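Long-range contacts in flagella basal body P-ring formation protein FlgA (Salmonella typhimurium, PDB 3TEE), which takes part in assembling the P-ring of the flagellar basal body in the periplasm, perhaps as a chaperone or modulator of that assembly: residues 32-37 and 62-67; 144-149 and 159-164; 171-176 and 183-188. One frame throughout, in Å; residues are numbered along the deposited sequence.

Overall arrangement
Contact 1 lies far from the other two: its centre is about 63 Å from that of contact 2 and about 55 Å from that of contact 3, on the opposite side of the chain's centre, consistent with an elongated chain crystallised in an open form. It fastens a loop that carries half of the Cys-36 to Cys-59 disulfide onto the long strand 62-79. Contacts 2 and 3 are successive antiparallel hairpins of one curled five-stranded sheet, with centres about 10 Å apart. They meet at Val-176, whose CG1 lies 3.6 Å from CG2 of Val-147 and 3.6 Å from CA of Gly-162, where the second strand of contact 2 neighbours the first of contact 3.

Contact 1 (32-37 and 62-67); sequences LLPSCE and EKRYLQ
A loop is clamped here against the long strand 62-79 of the N-terminal antiparallel sheet, with Ser-35 held in a two-point grip by the carboxylate of Glu-62. The Ser-35 backbone N donates to Glu-62 OE1 at 3.0 Å, while its hydroxyl OG donates to Glu-62 OE2 at 2.7 Å through the syn lone pair. Serine suits the place because its short side chain sets OG beside the backbone N (chi1 -53°), where hydroxyl and backbone N-H can each meet one oxygen of the same carboxylate.

Glu-62 OE1 takes a second donor, Arg-64 NE, at 2.9 Å in a salt bridge. The oxygen lies near the plane of the guanidinium, yet the N-H reaches it from above the plane of the carboxylate. The bend of the arginine at chi2 (-61°) folds its chain back toward Glu-62, two residues earlier on the same side of the strand, and lays it over the loop backbone. Its positive charge probably steadies the carboxylate. Leu-33 O sits over one face of the guanidinium, at a poor angle for bonding to NE.

Beyond this polar patch, Leu-66 offers CD2 to three apolar neighbours, Leu-32, Leu-33 and Pro-34, and the Leu-33 side chain crosses it at about a right angle. Ile-3 of helix 2-14 touches Leu-33 and Pro-34, and the Cys-36 to Cys-59 disulfide ties the loop to strand 53-59. At the far end, Leu-32 CD1 packs 3.4 Å from Tyr-65 O.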
# COMPACT_ATOMS: atom_id res chain seq x y z
N LEU A 32 -14.00 -32.20 -15.48
CA LEU A 32 -13.49 -32.05 -14.13
C LEU A 32 -14.31 -31.06 -13.26
O LEU A 32 -13.81 -30.59 -12.24
CB LEU A 32 -11.97 -31.84 -14.07
CG LEU A 32 -11.32 -30.69 -14.82
CD1 LEU A 32 -11.18 -29.46 -13.94
CD2 LEU A 32 -9.94 -31.08 -15.30
N LEU A 33 -15.57 -30.79 -13.65
CA LEU A 33 -16.47 -29.92 -12.90
C LEU A 33 -17.04 -30.67 -11.69
O LEU A 33 -17.22 -31.89 -11.76
CB LEU A 33 -17.65 -29.41 -13.76
CG LEU A 33 -17.36 -28.31 -14.78
CD1 LEU A 33 -18.59 -28.06 -15.65
CD2 LEU A 33 -16.92 -27.00 -14.10
N PRO A 34 -17.34 -29.97 -10.57
CA PRO A 34 -17.93 -30.67 -9.41
C PRO A 34 -19.29 -31.30 -9.76
O PRO A 34 -20.03 -30.75 -10.58
CB PRO A 34 -18.09 -29.56 -8.37
CG PRO A 34 -18.08 -28.31 -9.14
CD PRO A 34 -17.16 -28.53 -10.28
N SER A 35 -19.60 -32.47 -9.18
CA SER A 35 -20.86 -33.19 -9.45
C SER A 35 -22.00 -32.73 -8.56
O SER A 35 -23.16 -32.93 -8.92
CB SER A 35 -20.66 -34.69 -9.22
OG SER A 35 -19.56 -35.19 -9.96
N CYS A 36 -21.69 -32.23 -7.34
CA CYS A 36 -22.76 -31.86 -6.42
C CYS A 36 -23.49 -30.59 -6.83
O CYS A 36 -23.01 -29.81 -7.66
CB CYS A 36 -22.25 -31.80 -4.99
SG CYS A 36 -21.08 -30.45 -4.69
N GLU A 37 -24.67 -30.38 -6.22
CA GLU A 37 -25.56 -29.24 -6.48
C GLU A 37 -24.95 -27.92 -5.99
O GLU A 37 -25.08 -26.90 -6.67
CB GLU A 37 -26.87 -29.51 -5.72
CG GLU A 37 -28.07 -28.70 -6.15
CD GLU A 37 -29.33 -29.11 -5.41
OE1 GLU A 37 -29.69 -30.31 -5.47
OE2 GLU A 37 -29.94 -28.24 -4.76
N GLU A 62 -14.99 -35.19 -3.65
CA GLU A 62 -14.32 -34.49 -4.75
C GLU A 62 -13.64 -33.24 -4.28
O GLU A 62 -14.20 -32.49 -3.51
CB GLU A 62 -15.29 -34.08 -5.88
CG GLU A 62 -16.02 -35.22 -6.57
CD GLU A 62 -17.12 -34.78 -7.51
OE1 GLU A 62 -17.05 -33.65 -8.04
OE2 GLU A 62 -18.03 -35.59 -7.76
N LYS A 63 -12.47 -32.96 -4.86
CA LYS A 63 -11.77 -31.71 -4.67
C LYS A 63 -11.28 -31.31 -6.07
O LYS A 63 -10.20 -31.71 -6.49
CB LYS A 63 -10.61 -31.86 -3.65
CG LYS A 63 -9.85 -30.54 -3.46
CD LYS A 63 -8.62 -30.75 -2.58
CE LYS A 63 -7.98 -29.43 -2.25
NZ LYS A 63 -6.66 -29.64 -1.60
N ARG A 64 -12.11 -30.58 -6.80
CA ARG A 64 -11.79 -30.18 -8.18
C ARG A 64 -10.94 -28.94 -8.18
O ARG A 64 -11.17 -28.05 -7.36
CB ARG A 64 -13.07 -29.88 -8.99
CG ARG A 64 -14.13 -31.00 -8.96
CD ARG A 64 -13.64 -32.31 -9.54
NE ARG A 64 -14.75 -33.24 -9.74
CZ ARG A 64 -14.75 -34.25 -10.60
NH1 ARG A 64 -13.68 -34.49 -11.34
NH2 ARG A 64 -15.82 -35.01 -10.73
N TYR A 65 -9.98 -28.87 -9.14
CA TYR A 65 -9.15 -27.68 -9.34
C TYR A 65 -9.65 -27.06 -10.64
O TYR A 65 -9.38 -27.60 -11.72
CB TYR A 65 -7.65 -28.02 -9.47
CG TYR A 65 -6.97 -28.63 -8.27
CD1 TYR A 65 -7.36 -28.30 -6.97
CD2 TYR A 65 -5.86 -29.46 -8.42
CE1 TYR A 65 -6.70 -28.83 -5.86
CE2 TYR A 65 -5.17 -29.96 -7.31
CZ TYR A 65 -5.61 -29.65 -6.03
OH TYR A 65 -4.95 -30.18 -4.94
N LEU A 66 -10.42 -25.99 -10.53
CA LEU A 66 -10.97 -25.34 -11.72
C LEU A 66 -10.09 -24.19 -12.15
O LEU A 66 -9.52 -23.49 -11.32
CB LEU A 66 -12.42 -24.86 -11.49
CG LEU A 66 -13.42 -25.86 -10.86
CD1 LEU A 66 -14.77 -25.19 -10.68
CD2 LEU A 66 -13.58 -27.15 -11.72
N GLN A 67 -9.97 -24.00 -13.46
CA GLN A 67 -9.23 -22.85 -13.98
C GLN A 67 -10.27 -21.95 -14.58
O GLN A 67 -11.09 -22.39 -15.39
CB GLN A 67 -8.20 -23.26 -15.05
CG GLN A 67 -7.05 -24.13 -14.52
CD GLN A 67 -6.11 -24.46 -15.65
OE1 GLN A 67 -6.48 -25.09 -16.65
NE2 GLN A 67 -4.89 -23.95 -15.56

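Contact 2 (144-149 and 159-164); sequences GQRVQV and NAEGQA
With CG opposite the backbone N (chi1 -180°) and the chain stretched as far as NE, Arg-146 reaches diagonally along the hairpin to Glu-161, whose own chain runs extended beyond CG. Arg-146 NH2 donates to Glu-161 OE1 at 2.8 Å in a salt bridge, with the oxygen at the guanidinium edge but approached from above the carboxylate plane; the two planes stand 89° apart. Gln-148 lies alongside Glu-161 and points the same way, its OE1 3.4 Å from Glu-161 CG. Arg-146 and Glu-161 are exposed and Gln-148 partly so, which suits long polar side chains.

The extended Gln-163 closes the end of the pairing, its NE2 donating to Gly-144 O at 3.1 Å. This oxygen lies in the Gln-163 amide plane, while the N-H comes in tilted from the Gly-144 carbonyl plane. Gly-144 N also bonds to Ala-164 O at 2.7 Å. Glycine fits there because, at a positive phi of 94°, a CB would press on the preceding carbonyl oxygen. In between, Val-147 pairs with Gly-162 and Val-149 with Ala-160, each through two backbone bonds.

On the other face, Val-147 and Val-149 pack on Val-176 of strand 173-178 and Ile-194 of strand 194-197, strands next to 157-164 and 146-152 respectively in the curled sheet.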
# COMPACT_ATOMS: atom_id res chain seq x y z
N GLY A 144 18.59 18.77 5.88
CA GLY A 144 18.96 20.17 6.11
C GLY A 144 17.97 20.96 6.95
O GLY A 144 18.28 22.06 7.40
N GLN A 145 16.80 20.38 7.19
CA GLN A 145 15.72 21.00 7.97
C GLN A 145 16.02 20.99 9.46
O GLN A 145 16.53 19.99 9.97
CB GLN A 145 14.43 20.20 7.73
CG GLN A 145 13.13 20.92 8.01
CD GLN A 145 12.02 20.17 7.32
OE1 GLN A 145 11.51 19.17 7.83
NE2 GLN A 145 11.67 20.60 6.12
N ARG A 146 15.64 22.08 10.16
CA ARG A 146 15.75 22.20 11.60
C ARG A 146 14.65 21.31 12.16
O ARG A 146 13.50 21.39 11.72
CB ARG A 146 15.56 23.66 12.04
CG ARG A 146 15.66 23.88 13.55
CD ARG A 146 15.65 25.35 13.92
NE ARG A 146 15.31 25.56 15.33
CZ ARG A 146 14.09 25.81 15.78
NH1 ARG A 146 13.06 25.89 14.94
NH2 ARG A 146 13.87 25.99 17.08
N VAL A 147 15.00 20.39 13.07
CA VAL A 147 14.03 19.45 13.64
C VAL A 147 14.15 19.43 15.16
O VAL A 147 15.16 19.89 15.70
CB VAL A 147 14.17 18.01 13.07
CG1 VAL A 147 13.80 17.95 11.59
CG2 VAL A 147 15.57 17.45 13.31
N GLN A 148 13.16 18.85 15.82
CA GLN A 148 13.14 18.70 17.27
C GLN A 148 13.30 17.23 17.60
O GLN A 148 12.59 16.38 17.06
CB GLN A 148 11.82 19.26 17.87
CG GLN A 148 11.78 20.78 17.99
CD GLN A 148 12.51 21.32 19.20
OE1 GLN A 148 13.40 22.16 19.09
NE2 GLN A 148 12.11 20.88 20.39
N VAL A 149 14.26 16.94 18.47
CA VAL A 149 14.52 15.59 18.96
C VAL A 149 13.88 15.50 20.34
O VAL A 149 14.15 16.34 21.21
CB VAL A 149 16.03 15.24 18.99
CG1 VAL A 149 16.27 13.89 19.66
CG2 VAL A 149 16.63 15.27 17.58
N ASN A 159 14.60 17.36 25.23
CA ASN A 159 14.09 18.06 24.06
C ASN A 159 15.27 18.83 23.51
O ASN A 159 15.86 19.64 24.24
CB ASN A 159 12.93 18.99 24.41
CG ASN A 159 11.64 18.26 24.64
OD1 ASN A 159 10.85 18.05 23.72
ND2 ASN A 159 11.38 17.87 25.89
N ALA A 160 15.67 18.53 22.26
CA ALA A 160 16.82 19.19 21.67
C ALA A 160 16.63 19.48 20.19
O ALA A 160 15.88 18.78 19.51
CB ALA A 160 18.08 18.38 21.91
N GLU A 161 17.26 20.56 19.71
CA GLU A 161 17.15 20.98 18.31
C GLU A 161 18.34 20.43 17.57
O GLU A 161 19.44 20.33 18.12
CB GLU A 161 17.15 22.52 18.16
CG GLU A 161 16.59 23.33 19.32
CD GLU A 161 16.70 24.84 19.15
OE1 GLU A 161 15.65 25.52 19.22
OE2 GLU A 161 17.83 25.34 18.95
N GLY A 162 18.12 20.10 16.31
CA GLY A 162 19.15 19.59 15.43
C GLY A 162 18.77 19.76 13.98
O GLY A 162 17.71 20.30 13.67
N GLN A 163 19.64 19.30 13.09
CA GLN A 163 19.41 19.40 11.65
C GLN A 163 19.25 18.00 11.08
O GLN A 163 20.12 17.15 11.28
CB GLN A 163 20.59 20.13 11.00
CG GLN A 163 20.31 20.71 9.62
CD GLN A 163 21.51 21.45 9.08
OE1 GLN A 163 22.65 21.28 9.54
NE2 GLN A 163 21.29 22.28 8.07
N ALA A 164 18.12 17.74 10.39
CA ALA A 164 17.89 16.45 9.77
C ALA A 164 18.97 16.21 8.73
O ALA A 164 19.30 17.11 7.94
CB ALA A 164 16.53 16.42 9.10

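Contact 3 (171-176 and 183-188); sequences AQNARV and IVSGTV
This is a strand-to-strand contact of a beta hairpin, 173-178 with 183-188, in the curled five-stranded sheet near the C-terminus. Ala-174 with Gly-186 and Val-176 with Val-184 are hydrogen-bonded antiparallel pairs; Val-176 N, for instance, reaches Val-184 O at 2.8 Å. The pairing runs past the strand into the preceding loop, where Val-188 N bonds to Gln-172 O at 3.0 Å and Ala-171 N to Val-188 O at 2.8 Å.

The face bearing Ala-174, Val-176 and Val-184 is apolar. With CG1 of Val-188 anti to the backbone N (chi1 179°), its other methyl, CG2, stands beside that N and meets Ala-174 CB at 3.6 Å; alanine brings nothing beyond CB to this spot. Val-184 CG2 comes to Val-176 CB at 4.2 Å. Between them Gly-186 has no side chain to add to this face. Ile-194 covers Ala-174, Val-176 and Val-188, while Val-149 reaches both Val-176 and Val-184.

The solvent-facing side carries Asn-173, Arg-175, Ser-185 and Thr-187, residues at home beside water. The carbon parts of two of them still pack across the hairpin: Arg-175 CB on Ile-183 CG2 at 3.9 Å, and Thr-187 CG2 on Ala-171 CA at 3.7 Å. One polar face over one aliphatic face, turned in upon strands 146-152 and 194-197, is the pattern of an amphipathic beta hairpin in a small curled sheet, within the FlgA chaperone region.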
# COMPACT_ATOMS: atom_id res chain seq x y z
N ALA A 171 7.04 7.79 10.59
CA ALA A 171 7.39 6.42 11.00
C ALA A 171 8.71 5.88 10.40
O ALA A 171 9.11 4.76 10.71
CB ALA A 171 6.21 5.46 10.79
N GLN A 172 9.42 6.71 9.60
CA GLN A 172 10.72 6.33 9.06
C GLN A 172 11.83 6.93 9.97
O GLN A 172 11.61 7.95 10.63
CB GLN A 172 10.92 6.84 7.63
CG GLN A 172 10.07 6.12 6.57
CD GLN A 172 10.58 6.38 5.16
OE1 GLN A 172 10.96 7.50 4.79
NE2 GLN A 172 10.58 5.34 4.34
N ASN A 173 13.00 6.28 9.98
CA ASN A 173 14.17 6.71 10.75
C ASN A 173 14.78 7.99 10.18
O ASN A 173 14.89 8.13 8.97
CB ASN A 173 15.22 5.60 10.79
CG ASN A 173 16.38 5.92 11.70
OD1 ASN A 173 16.27 5.85 12.92
ND2 ASN A 173 17.52 6.30 11.12
N ALA A 174 15.18 8.92 11.06
CA ALA A 174 15.88 10.14 10.64
C ALA A 174 17.07 10.36 11.55
O ALA A 174 16.97 10.23 12.77
CB ALA A 174 14.96 11.34 10.66
N ARG A 175 18.23 10.64 10.94
CA ARG A 175 19.46 10.95 11.64
C ARG A 175 19.45 12.47 11.75
O ARG A 175 18.96 13.16 10.85
CB ARG A 175 20.70 10.42 10.91
CG ARG A 175 20.73 8.89 10.81
CD ARG A 175 21.89 8.34 9.98
NE ARG A 175 22.24 9.17 8.82
CZ ARG A 175 21.65 9.10 7.62
NH1 ARG A 175 20.67 8.23 7.40
NH2 ARG A 175 22.05 9.89 6.63
N VAL A 176 19.88 12.96 12.90
CA VAL A 176 19.84 14.37 13.22
C VAL A 176 21.18 14.81 13.74
O VAL A 176 21.69 14.24 14.72
CB VAL A 176 18.71 14.66 14.28
CG1 VAL A 176 18.64 16.14 14.63
CG2 VAL A 176 17.35 14.16 13.81
N ILE A 183 25.63 12.96 16.19
CA ILE A 183 24.49 12.51 15.40
C ILE A 183 23.66 11.54 16.23
O ILE A 183 24.21 10.63 16.84
CB ILE A 183 24.89 11.92 14.03
CG1 ILE A 183 25.79 12.89 13.22
CG2 ILE A 183 23.64 11.53 13.20
CD1 ILE A 183 26.48 12.25 12.08
N VAL A 184 22.36 11.80 16.30
CA VAL A 184 21.41 10.94 17.02
C VAL A 184 20.42 10.45 15.96
O VAL A 184 20.37 11.01 14.87
CB VAL A 184 20.72 11.62 18.25
CG1 VAL A 184 21.75 12.08 19.29
CG2 VAL A 184 19.79 12.76 17.85
N SER A 185 19.68 9.39 16.25
CA SER A 185 18.70 8.88 15.30
C SER A 185 17.42 8.45 16.02
O SER A 185 17.49 7.93 17.13
CB SER A 185 19.27 7.75 14.45
OG SER A 185 19.53 6.58 15.21
N GLY A 186 16.28 8.71 15.39
CA GLY A 186 14.98 8.36 15.93
C GLY A 186 13.90 8.24 14.86
O GLY A 186 14.18 8.31 13.67
N THR A 187 12.66 8.09 15.31
CA THR A 187 11.50 7.90 14.43
C THR A 187 10.77 9.22 14.20
O THR A 187 10.47 9.93 15.15
CB THR A 187 10.58 6.83 15.05
OG1 THR A 187 11.36 5.66 15.31
CG2 THR A 187 9.40 6.48 14.15
N VAL A 188 10.48 9.54 12.93
CA VAL A 188 9.73 10.76 12.57
C VAL A 188 8.24 10.58 12.98
O VAL A 188 7.64 9.55 12.68
CB VAL A 188 9.86 11.13 11.07
CG1 VAL A 188 9.04 12.37 10.73
CG2 VAL A 188 11.32 11.35 10.69